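Local coordinates for STING-associated CdnE c-di-GMP synthase (Flavobacteriaceae, PDB 6WT8), which probably synthesises the cyclic dinucleotide second messenger c-di-GMP, which is thought to activate a bacterial STING receptor in CBASS anti-phage defence, at residues A[245-256]-A[285-296]; A[87-95]-A[235-243]. All blocks are in the same frame, centred on the assembly; numbering follows the deposited sequence.

Contact 1 (A[245-256]-A[285-296]); sequences KDIISNRRLKNM and CYNIDVKKYEDL
The guanidinium of Arg252 carries Glu294 O over the centre of one face, 3.0 Å above its plane and not hydrogen-bonded. At its edge lies Leu296 O, gripped side-on by Arg252 NE at 2.8 Å and Arg252 NH2 at 3.0 Å; Arg252 NH1 bonds Asn250 O near the same plane, fixing the group's rotation. Glu294 O takes its bond from Asn250 ND2 at 2.9 Å, the donor standing above the carbonyl plane, and a water ties Asn250 ND2 to Asp295 OD1. The Tyr293 ring has the selenomethionine Met256 on one face, CE 3.5 Å from Tyr293 CZ (CH-pi) with SE above the same ring as a Met-aromatic contact, and Arg252 CB at its edge. The bend at chi3 (-47°) turns that methyl onto the ring. Lys245 lies over one face of Tyr286, a cation-pi pair with NZ 4.8 Å from the ring centroid. Bent at chi3 (-98°), the lysine also reaches Tyr286 O with NZ at 2.8 Å, and a water carries it on to Val290 N. Replacing Arg252 by an alanine would remove NE and NH2, and Leu296 O would probably lose both donors, letting the Tyr293–Leu296 turn drift from the interhelix corner. That corner is a Schellman motif with Asn250 as C-prime, overlapped by an ST motif in which Ser249 OG accepts from Arg252 N. The 288–296 loop packs against the junction of helices 235-248 and 253-266, while Tyr293 and Leu296 also touch Leu301 and Ile304 of helix 300-314.

Contact 2 (A[87-95]-A[235-243]); sequences FERQGSVMT and PFLSIERIN
Thr95 and Asn243 meet under a common donor: Lys254 NZ hydrogen-bonds both Thr95 O and Asn243 OD1, so the ammonium joins the end of the 3-10 segment 92-95 to the side of helix 235-248. Beside that bond the Thr95 methyl presses on the amide, CG2 lying 3.4 Å from Asn243 OD1, and it also rests on Ile242 CG2; the Thr95 hydroxyl is engaged with Thr97 OG1. A second polar link is made by water, which accepts from Gly91 N at 3.0 Å and donates to Pro235 O at 3.3 Å. Between these two polar points lies Ile239. With CG1 anti to its carbonyl carbon (chi1 -71°), it sends CD1 onto Met94 CB, 3.7 Å away, and onto the backbone of the strand end. Further along, the Phe236 ring meets Arg89 O at its edge, CE1 coming to 3.3 Å, while Pro235 CG sits over one face. Glu88 CB approaches the same ring obliquely, 3.6 Å from Phe236 CE1, and its carboxylate leads on to a salt bridge with Lys214. Gln90 OE1 lies 3.5 Å from Pro235 CG, and its NE2 bonds Asp106 OD2. Strand 87-90 and helix 235-243 cross at 65° with axes 8.6 Å apart. Gly91 has a positive phi, at which a side chain would jam against the carbonyl oxygen of Gln90. A strand running into Gly91-Ser92, next to a strand bearing Asp106, matches the glycine-serine signature of polymerase-beta-like nucleotidyltransferases; this corner therefore probably borders the nucleotide-binding site.

From the N terminus the chain passes through strand 85-90 and the turn after it, then travels 139 residues, through much of the mixed sheet, before helix 235-248 returns to close contact 2. Contact 1 opens only after that: its 28-residue loop, mostly the rest of helix 253-266 and helix 278-287, closes at 285-296. The two are in series and neither nest nor cross. Helix 235-248 serves both, residues 235-243 against the end of strand 85-90 and the 3-10 segment after it, its last turn against the helical part. Though the centres lie about 18 Å apart, they touch, Tyr286 CE1 coming to 3.5 Å from Arg241 O; the shared helix is one connection between sheet and helical region.

Contact 1 (A[245-256]-A[285-296])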
loop_
_atom_site.group_PDB
_atom_site.type_symbol
_atom_site.label_atom_id
_atom_site.label_comp_id
_atom_site.label_asym_id
_atom_site.label_seq_id
_atom_site.Cartn_x
_atom_site.Cartn_y
_atom_site.Cartn_z
ATOM N N LYS A 245 11.514 1.389 4.463
ATOM C CA LYS A 245 11.764 2.754 4.837
ATOM C C LYS A 245 11.139 3.111 6.189
ATOM O O LYS A 245 11.674 3.967 6.897
ATOM C CB LYS A 245 11.301 3.690 3.706
ATOM C CG LYS A 245 11.851 5.073 3.984
ATOM C CD LYS A 245 11.535 6.117 2.958
ATOM C CE LYS A 245 12.602 6.374 1.956
ATOM N NZ LYS A 245 12.707 7.912 1.906
ATOM N N ASP A 246 10.075 2.392 6.608
ATOM C CA ASP A 246 9.564 2.644 7.948
ATOM C C ASP A 246 10.633 2.289 8.976
ATOM O O ASP A 246 10.843 3.033 9.944
ATOM C CB ASP A 246 8.286 1.840 8.203
ATOM C CG ASP A 246 7.666 2.201 9.563
ATOM O OD1 ASP A 246 7.196 3.343 9.721
ATOM O OD2 ASP A 246 7.702 1.403 10.507
ATOM N N ILE A 247 11.358 1.186 8.727
ATOM C CA ILE A 247 12.437 0.818 9.659
ATOM C C ILE A 247 13.537 1.883 9.651
ATOM O O ILE A 247 14.010 2.348 10.712
ATOM C CB ILE A 247 12.968 -0.567 9.279
ATOM C CG1 ILE A 247 11.903 -1.624 9.552
ATOM C CG2 ILE A 247 14.336 -0.896 9.967
ATOM C CD1 ILE A 247 12.175 -2.972 8.856
ATOM N N ILE A 248 13.981 2.284 8.449
ATOM C CA ILE A 248 15.008 3.320 8.351
ATOM C C ILE A 248 14.570 4.610 9.036
ATOM O O ILE A 248 15.385 5.287 9.677
ATOM C CB ILE A 248 15.396 3.567 6.884
ATOM C CG1 ILE A 248 15.926 2.295 6.265
ATOM C CG2 ILE A 248 16.392 4.729 6.750
ATOM C CD1 ILE A 248 16.157 2.416 4.716
ATOM N N SER A 249 13.264 4.963 8.941
ATOM C CA SER A 249 12.730 6.176 9.536
ATOM C C SER A 249 12.559 6.114 11.050
ATOM O O SER A 249 11.967 7.044 11.599
ATOM C CB SER A 249 11.361 6.459 8.914
ATOM O OG SER A 249 10.351 5.640 9.484
ATOM N N ASN A 250 13.066 5.079 11.728
ATOM C CA ASN A 250 12.819 4.886 13.175
ATOM C C ASN A 250 11.321 4.800 13.459
ATOM O O ASN A 250 10.789 5.340 14.442
ATOM C CB ASN A 250 13.462 6.006 14.042
ATOM C CG ASN A 250 14.934 6.084 13.903
ATOM O OD1 ASN A 250 15.622 5.135 13.543
ATOM N ND2 ASN A 250 15.460 7.257 14.302
ATOM N N ARG A 251 10.622 4.069 12.581
ATOM C CA ARG A 251 9.210 3.704 12.776
ATOM C C ARG A 251 8.324 4.937 12.837
ATOM O O ARG A 251 7.387 5.005 13.656
ATOM C CB ARG A 251 9.026 2.790 14.003
ATOM C CG ARG A 251 9.792 1.475 13.810
ATOM C CD ARG A 251 9.633 0.462 14.934
ATOM N NE ARG A 251 10.324 0.842 16.181
ATOM C CZ ARG A 251 10.441 0.044 17.241
ATOM N NH1 ARG A 251 9.884 -1.177 17.236
ATOM N NH2 ARG A 251 11.080 0.474 18.299
ATOM N N ARG A 252 8.584 5.896 11.935
ATOM C CA ARG A 252 7.739 7.087 11.803
ATOM C C ARG A 252 6.993 7.180 10.477
ATOM O O ARG A 252 5.946 7.884 10.427
ATOM C CB ARG A 252 8.575 8.360 11.979
ATOM C CG ARG A 252 8.785 8.632 13.516
ATOM C CD ARG A 252 10.140 9.112 13.748
ATOM N NE ARG A 252 10.347 9.711 15.058
ATOM C CZ ARG A 252 10.968 9.094 16.086
ATOM N NH1 ARG A 252 11.271 7.800 16.019
ATOM N NH2 ARG A 252 11.248 9.791 17.202
ATOM N N LEU A 253 7.498 6.560 9.405
ATOM C CA LEU A 253 6.892 6.756 8.077
ATOM C C LEU A 253 5.444 6.299 8.073
ATOM O O LEU A 253 4.566 7.014 7.563
ATOM C CB LEU A 253 7.686 5.967 7.018
ATOM C CG LEU A 253 7.001 5.874 5.653
ATOM C CD1 LEU A 253 6.919 7.271 5.058
ATOM C CD2 LEU A 253 7.818 4.943 4.746
ATOM N N LYS A 254 5.174 5.114 8.588
ATOM C CA LYS A 254 3.785 4.616 8.559
ATOM C C LYS A 254 2.850 5.491 9.384
ATOM O O LYS A 254 1.669 5.672 9.000
ATOM C CB LYS A 254 3.699 3.182 9.063
ATOM C CG LYS A 254 4.361 2.224 8.060
ATOM C CD LYS A 254 4.290 0.781 8.659
ATOM C CE LYS A 254 5.065 -0.212 7.843
ATOM N NZ LYS A 254 4.815 -1.618 8.303
ATOM N N ASN A 255 3.336 6.052 10.493
ATOM C CA ASN A 255 2.492 6.958 11.264
ATOM C C ASN A 255 2.096 8.170 10.425
ATOM O O ASN A 255 0.928 8.601 10.450
ATOM C CB ASN A 255 3.233 7.406 12.532
ATOM C CG ASN A 255 3.472 6.258 13.490
ATOM O OD1 ASN A 255 2.666 5.316 13.579
ATOM N ND2 ASN A 255 4.537 6.373 14.287
HETATM N N MSE A 256 3.027 8.682 9.597
HETATM C CA MSE A 256 2.695 9.835 8.720
HETATM C C MSE A 256 1.685 9.413 7.658
HETATM O O MSE A 256 0.732 10.175 7.351
HETATM C CB MSE A 256 3.930 10.444 8.033
HETATM C CG MSE A 256 4.766 11.121 9.081
HETATM SE SE MSE A 256 6.214 12.250 8.243
HETATM C CE MSE A 256 6.897 10.930 6.886
ATOM N N CYS A 285 4.680 10.616 1.230
ATOM C CA CYS A 285 5.385 10.411 2.511
ATOM C C CYS A 285 6.721 9.722 2.314
ATOM O O CYS A 285 7.709 10.075 2.975
ATOM C CB CYS A 285 4.510 9.637 3.481
ATOM S SG CYS A 285 3.036 10.555 4.009
ATOM N N TYR A 286 6.770 8.750 1.408
ATOM C CA TYR A 286 7.978 7.985 1.149
ATOM C C TYR A 286 9.063 8.884 0.581
ATOM O O TYR A 286 10.264 8.594 0.722
ATOM C CB TYR A 286 7.605 6.846 0.174
ATOM C CG TYR A 286 8.722 5.901 -0.176
ATOM C CD1 TYR A 286 9.006 4.829 0.605
ATOM C CD2 TYR A 286 9.470 6.105 -1.322
ATOM C CE1 TYR A 286 10.034 3.960 0.250
ATOM C CE2 TYR A 286 10.508 5.238 -1.690
ATOM C CZ TYR A 286 10.779 4.172 -0.868
ATOM O OH TYR A 286 11.792 3.300 -1.198
ATOM N N ASN A 287 8.666 9.952 -0.127
ATOM C CA ASN A 287 9.667 10.780 -0.770
ATOM C C ASN A 287 10.349 11.742 0.224
ATOM O O ASN A 287 11.383 12.335 -0.119
ATOM C CB ASN A 287 8.980 11.499 -1.940
ATOM C CG ASN A 287 9.883 12.477 -2.655
ATOM O OD1 ASN A 287 9.642 13.684 -2.603
ATOM N ND2 ASN A 287 10.903 11.976 -3.256
ATOM N N ILE A 288 9.807 11.909 1.441
ATOM C CA ILE A 288 10.419 12.817 2.405
ATOM C C ILE A 288 11.758 12.234 2.862
ATOM O O ILE A 288 11.877 11.034 3.132
ATOM C CB ILE A 288 9.454 13.068 3.591
ATOM C CG1 ILE A 288 8.183 13.773 3.088
ATOM C CG2 ILE A 288 10.092 13.965 4.670
ATOM C CD1 ILE A 288 7.058 13.954 4.114
ATOM N N ASP A 289 12.775 13.094 2.975
ATOM C CA ASP A 289 14.113 12.656 3.366
ATOM C C ASP A 289 14.062 12.208 4.815
ATOM O O ASP A 289 13.676 13.005 5.673
ATOM C CB ASP A 289 15.085 13.833 3.191
ATOM C CG ASP A 289 16.532 13.529 3.655
ATOM O OD1 ASP A 289 16.872 12.463 4.256
ATOM O OD2 ASP A 289 17.372 14.430 3.406
ATOM N N VAL A 290 14.450 10.944 5.100
ATOM C CA VAL A 290 14.291 10.448 6.468
ATOM C C VAL A 290 15.072 11.271 7.471
ATOM O O VAL A 290 14.682 11.343 8.642
ATOM C CB VAL A 290 14.690 8.973 6.650
ATOM C CG1 VAL A 290 13.676 8.061 5.998
ATOM C CG2 VAL A 290 16.168 8.716 6.208
ATOM N N LYS A 291 16.204 11.867 7.066
ATOM C CA LYS A 291 16.985 12.610 8.056
ATOM C C LYS A 291 16.218 13.810 8.596
ATOM O O LYS A 291 16.556 14.321 9.674
ATOM C CB LYS A 291 18.330 13.060 7.478
ATOM C CG LYS A 291 19.177 11.872 7.120
ATOM C CD LYS A 291 20.669 12.190 7.164
ATOM C CE LYS A 291 21.434 10.915 7.431
ATOM N NZ LYS A 291 21.119 9.919 6.364
ATOM N N LYS A 292 15.210 14.280 7.870
ATOM C CA LYS A 292 14.459 15.432 8.336
ATOM C C LYS A 292 13.497 15.091 9.442
ATOM O O LYS A 292 13.107 15.997 10.166
ATOM C CB LYS A 292 13.689 16.071 7.192
ATOM C CG LYS A 292 14.667 16.611 6.143
ATOM C CD LYS A 292 13.910 17.206 4.982
ATOM C CE LYS A 292 14.905 17.698 3.896
ATOM N NZ LYS A 292 14.258 18.087 2.618
ATOM N N TYR A 293 13.162 13.806 9.630
ATOM C CA TYR A 293 12.127 13.505 10.595
ATOM C C TYR A 293 12.354 12.261 11.461
ATOM O O TYR A 293 11.545 12.033 12.376
ATOM C CB TYR A 293 10.772 13.384 9.872
ATOM C CG TYR A 293 10.579 12.169 8.989
ATOM C CD1 TYR A 293 10.967 12.180 7.645
ATOM C CD2 TYR A 293 10.061 10.996 9.535
ATOM C CE1 TYR A 293 10.753 11.042 6.844
ATOM C CE2 TYR A 293 9.812 9.911 8.772
ATOM C CZ TYR A 293 10.193 9.932 7.443
ATOM O OH TYR A 293 9.990 8.785 6.677
ATOM N N GLU A 294 13.391 11.445 11.212
ATOM C CA GLU A 294 13.499 10.191 11.941
ATOM C C GLU A 294 13.695 10.365 13.445
ATOM O O GLU A 294 13.444 9.404 14.192
ATOM C CB GLU A 294 14.627 9.350 11.378
ATOM C CG GLU A 294 16.022 9.931 11.633
ATOM C CD GLU A 294 17.053 9.036 10.979
ATOM O OE1 GLU A 294 17.037 8.987 9.737
ATOM O OE2 GLU A 294 17.803 8.336 11.691
ATOM N N ASP A 295 14.100 11.547 13.921
ATOM C CA ASP A 295 14.278 11.737 15.363
ATOM C C ASP A 295 13.279 12.730 15.925
ATOM O O ASP A 295 13.416 13.161 17.078
ATOM C CB ASP A 295 15.710 12.181 15.673
ATOM C CG ASP A 295 16.708 11.072 15.431
ATOM O OD1 ASP A 295 16.410 9.912 15.789
ATOM O OD2 ASP A 295 17.824 11.382 14.947
ATOM N N LEU A 296 12.274 13.091 15.158
ATOM C CA LEU A 296 11.294 14.050 15.661
ATOM C C LEU A 296 10.229 13.360 16.510
ATOM O O LEU A 296 9.788 12.242 16.210
ATOM C CB LEU A 296 10.590 14.749 14.496
ATOM C CG LEU A 296 11.471 15.772 13.751
ATOM C CD1 LEU A 296 10.580 16.409 12.685
ATOM C CD2 LEU A 296 11.962 16.836 14.661
HETATM O O HOH W 1 15.304 9.403 2.828
HETATM O O HOH W 2 17.935 5.489 10.044
HETATM O O HOH W 3 18.143 7.989 15.391
#

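Contact 2 (A[87-95]-A[235-243])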
loop_
_atom_site.group_PDB
_atom_site.type_symbol
_atom_site.label_atom_id
_atom_site.label_comp_id
_atom_site.label_asym_id
_atom_site.label_seq_id
_atom_site.Cartn_x
_atom_site.Cartn_y
_atom_site.Cartn_z
ATOM N N PHE A 87 1.358 -18.388 -4.162
ATOM C CA PHE A 87 0.431 -17.562 -3.405
ATOM C C PHE A 87 1.151 -16.413 -2.751
ATOM O O PHE A 87 2.164 -16.612 -2.069
ATOM C CB PHE A 87 -0.287 -18.376 -2.331
ATOM C CG PHE A 87 -1.173 -19.463 -2.904
ATOM C CD1 PHE A 87 -2.430 -19.103 -3.401
ATOM C CD2 PHE A 87 -0.757 -20.810 -2.991
ATOM C CE1 PHE A 87 -3.249 -20.051 -3.985
ATOM C CE2 PHE A 87 -1.578 -21.747 -3.566
ATOM C CZ PHE A 87 -2.809 -21.354 -4.075
ATOM N N GLU A 88 0.563 -15.231 -2.877
ATOM C CA GLU A 88 1.098 -14.029 -2.261
ATOM C C GLU A 88 -0.058 -13.186 -1.740
ATOM O O GLU A 88 -1.213 -13.616 -1.698
ATOM C CB GLU A 88 1.927 -13.235 -3.281
ATOM C CG GLU A 88 3.168 -13.973 -3.832
ATOM C CD GLU A 88 4.251 -14.257 -2.775
ATOM O OE1 GLU A 88 4.278 -13.646 -1.671
ATOM O OE2 GLU A 88 5.093 -15.124 -3.090
ATOM N N ARG A 89 0.263 -11.982 -1.224
ATOM C CA ARG A 89 -0.738 -11.078 -0.681
ATOM C C ARG A 89 -0.473 -9.673 -1.173
ATOM O O ARG A 89 0.668 -9.302 -1.443
ATOM C CB ARG A 89 -0.685 -11.037 0.868
ATOM C CG ARG A 89 -0.913 -12.381 1.579
ATOM C CD ARG A 89 -2.323 -12.887 1.368
ATOM N NE ARG A 89 -2.457 -14.104 2.182
ATOM C CZ ARG A 89 -2.211 -15.347 1.724
ATOM N NH1 ARG A 89 -1.881 -15.524 0.449
ATOM N NH2 ARG A 89 -2.296 -16.410 2.546
ATOM N N GLN A 90 -1.522 -8.851 -1.249
ATOM C CA GLN A 90 -1.317 -7.441 -1.589
ATOM C C GLN A 90 -2.302 -6.601 -0.818
ATOM O O GLN A 90 -3.252 -7.105 -0.209
ATOM C CB GLN A 90 -1.483 -7.132 -3.075
ATOM C CG GLN A 90 -2.899 -7.446 -3.647
ATOM C CD GLN A 90 -3.089 -7.039 -5.079
ATOM O OE1 GLN A 90 -2.136 -6.877 -5.841
ATOM N NE2 GLN A 90 -4.355 -6.845 -5.457
ATOM N N GLY A 91 -2.036 -5.292 -0.849
ATOM C CA GLY A 91 -2.953 -4.370 -0.169
ATOM C C GLY A 91 -2.279 -3.608 0.981
ATOM O O GLY A 91 -1.257 -4.008 1.496
ATOM N N SER A 92 -2.872 -2.479 1.361
ATOM C CA SER A 92 -2.321 -1.680 2.447
ATOM C C SER A 92 -2.297 -2.429 3.779
ATOM O O SER A 92 -1.493 -2.099 4.653
ATOM C CB SER A 92 -3.099 -0.385 2.607
ATOM O OG SER A 92 -4.423 -0.649 2.873
ATOM N N VAL A 93 -3.117 -3.477 3.957
ATOM C CA VAL A 93 -3.061 -4.235 5.194
ATOM C C VAL A 93 -1.693 -4.895 5.337
ATOM O O VAL A 93 -1.188 -5.050 6.448
ATOM C CB VAL A 93 -4.237 -5.237 5.247
ATOM C CG1 VAL A 93 -4.073 -6.147 6.469
ATOM C CG2 VAL A 93 -5.601 -4.487 5.334
HETATM N N MSE A 94 -1.021 -5.177 4.207
HETATM C CA MSE A 94 0.294 -5.802 4.300
HETATM C C MSE A 94 1.437 -4.895 4.766
HETATM O O MSE A 94 2.515 -5.386 5.097
HETATM C CB MSE A 94 0.705 -6.406 2.943
HETATM C CG MSE A 94 -0.105 -7.658 2.610
HETATM SE SE MSE A 94 0.127 -9.123 3.888
HETATM C CE MSE A 94 1.908 -9.598 3.467
ATOM N N THR A 95 1.200 -3.589 4.788
ATOM C CA THR A 95 2.106 -2.649 5.473
ATOM C C THR A 95 1.487 -2.073 6.722
ATOM O O THR A 95 2.057 -1.140 7.320
ATOM C CB THR A 95 2.494 -1.513 4.519
ATOM O OG1 THR A 95 1.329 -0.954 3.928
ATOM C CG2 THR A 95 3.403 -2.015 3.352
ATOM N N PRO A 235 2.754 -4.689 -6.689
ATOM C CA PRO A 235 2.290 -4.528 -5.305
ATOM C C PRO A 235 3.326 -4.951 -4.285
ATOM O O PRO A 235 3.369 -4.406 -3.153
ATOM C CB PRO A 235 1.052 -5.445 -5.223
ATOM C CG PRO A 235 1.328 -6.500 -6.320
ATOM C CD PRO A 235 1.986 -5.714 -7.450
ATOM N N PHE A 236 4.152 -5.947 -4.602
ATOM C CA PHE A 236 5.089 -6.420 -3.592
ATOM C C PHE A 236 6.230 -5.435 -3.409
ATOM O O PHE A 236 6.885 -5.436 -2.372
ATOM C CB PHE A 236 5.606 -7.827 -4.000
ATOM C CG PHE A 236 4.542 -8.706 -4.499
ATOM C CD1 PHE A 236 3.377 -8.926 -3.761
ATOM C CD2 PHE A 236 4.648 -9.304 -5.775
ATOM C CE1 PHE A 236 2.332 -9.747 -4.240
ATOM C CE2 PHE A 236 3.613 -10.149 -6.250
ATOM C CZ PHE A 236 2.455 -10.352 -5.507
ATOM N N LEU A 237 6.499 -4.623 -4.443
ATOM C CA LEU A 237 7.573 -3.647 -4.362
ATOM C C LEU A 237 7.171 -2.485 -3.464
ATOM O O LEU A 237 7.984 -2.006 -2.658
ATOM C CB LEU A 237 7.899 -3.163 -5.783
ATOM C CG LEU A 237 9.156 -2.331 -5.926
ATOM C CD1 LEU A 237 10.387 -3.053 -5.324
ATOM C CD2 LEU A 237 9.385 -1.980 -7.379
ATOM N N SER A 238 5.924 -2.022 -3.595
ATOM C CA SER A 238 5.418 -1.023 -2.659
ATOM C C SER A 238 5.451 -1.529 -1.239
ATOM O O SER A 238 5.884 -0.799 -0.314
ATOM C CB SER A 238 3.997 -0.624 -3.047
ATOM O OG SER A 238 4.070 0.114 -4.234
ATOM N N ILE A 239 5.011 -2.761 -1.019
ATOM C CA ILE A 239 4.997 -3.315 0.338
ATOM C C ILE A 239 6.407 -3.338 0.898
ATOM O O ILE A 239 6.665 -2.873 2.015
ATOM C CB ILE A 239 4.363 -4.719 0.359
ATOM C CG1 ILE A 239 2.867 -4.600 0.123
ATOM C CG2 ILE A 239 4.712 -5.458 1.637
ATOM C CD1 ILE A 239 2.239 -5.917 -0.335
ATOM N N GLU A 240 7.360 -3.927 0.151
ATOM C CA GLU A 240 8.707 -4.040 0.662
ATOM C C GLU A 240 9.301 -2.676 0.934
ATOM O O GLU A 240 9.939 -2.471 1.973
ATOM C CB GLU A 240 9.557 -4.839 -0.323
ATOM C CG GLU A 240 11.002 -5.088 0.163
ATOM C CD GLU A 240 11.099 -6.109 1.300
ATOM O OE1 GLU A 240 12.219 -6.264 1.841
ATOM O OE2 GLU A 240 10.083 -6.743 1.650
ATOM N N ARG A 241 9.124 -1.725 0.010
ATOM C CA ARG A 241 9.813 -0.446 0.175
ATOM C C ARG A 241 9.229 0.358 1.343
ATOM O O ARG A 241 9.992 1.009 2.069
ATOM C CB ARG A 241 9.758 0.346 -1.134
ATOM C CG ARG A 241 10.770 -0.162 -2.169
ATOM C CD ARG A 241 10.603 0.655 -3.470
ATOM N NE ARG A 241 11.692 0.189 -4.360
ATOM C CZ ARG A 241 11.844 0.595 -5.623
ATOM N NH1 ARG A 241 10.994 1.455 -6.200
ATOM N NH2 ARG A 241 12.888 0.116 -6.322
ATOM N N ILE A 242 7.886 0.351 1.505
ATOM C CA ILE A 242 7.294 1.037 2.659
ATOM C C ILE A 242 7.758 0.385 3.960
ATOM O O ILE A 242 8.120 1.081 4.931
ATOM C CB ILE A 242 5.768 1.074 2.520
ATOM C CG1 ILE A 242 5.443 2.071 1.396
ATOM C CG2 ILE A 242 5.119 1.488 3.836
ATOM C CD1 ILE A 242 3.957 1.881 0.917
ATOM N N ASN A 243 7.771 -0.950 4.007
ATOM C CA ASN A 243 8.199 -1.610 5.245
ATOM C C ASN A 243 9.661 -1.305 5.560
ATOM O O ASN A 243 10.027 -1.011 6.718
ATOM C CB ASN A 243 7.932 -3.109 5.138
ATOM C CG ASN A 243 6.454 -3.442 5.322
ATOM O OD1 ASN A 243 5.679 -2.633 5.863
ATOM N ND2 ASN A 243 6.037 -4.634 4.846
HETATM O O HOH W 4 0.257 -4.019 -2.213
#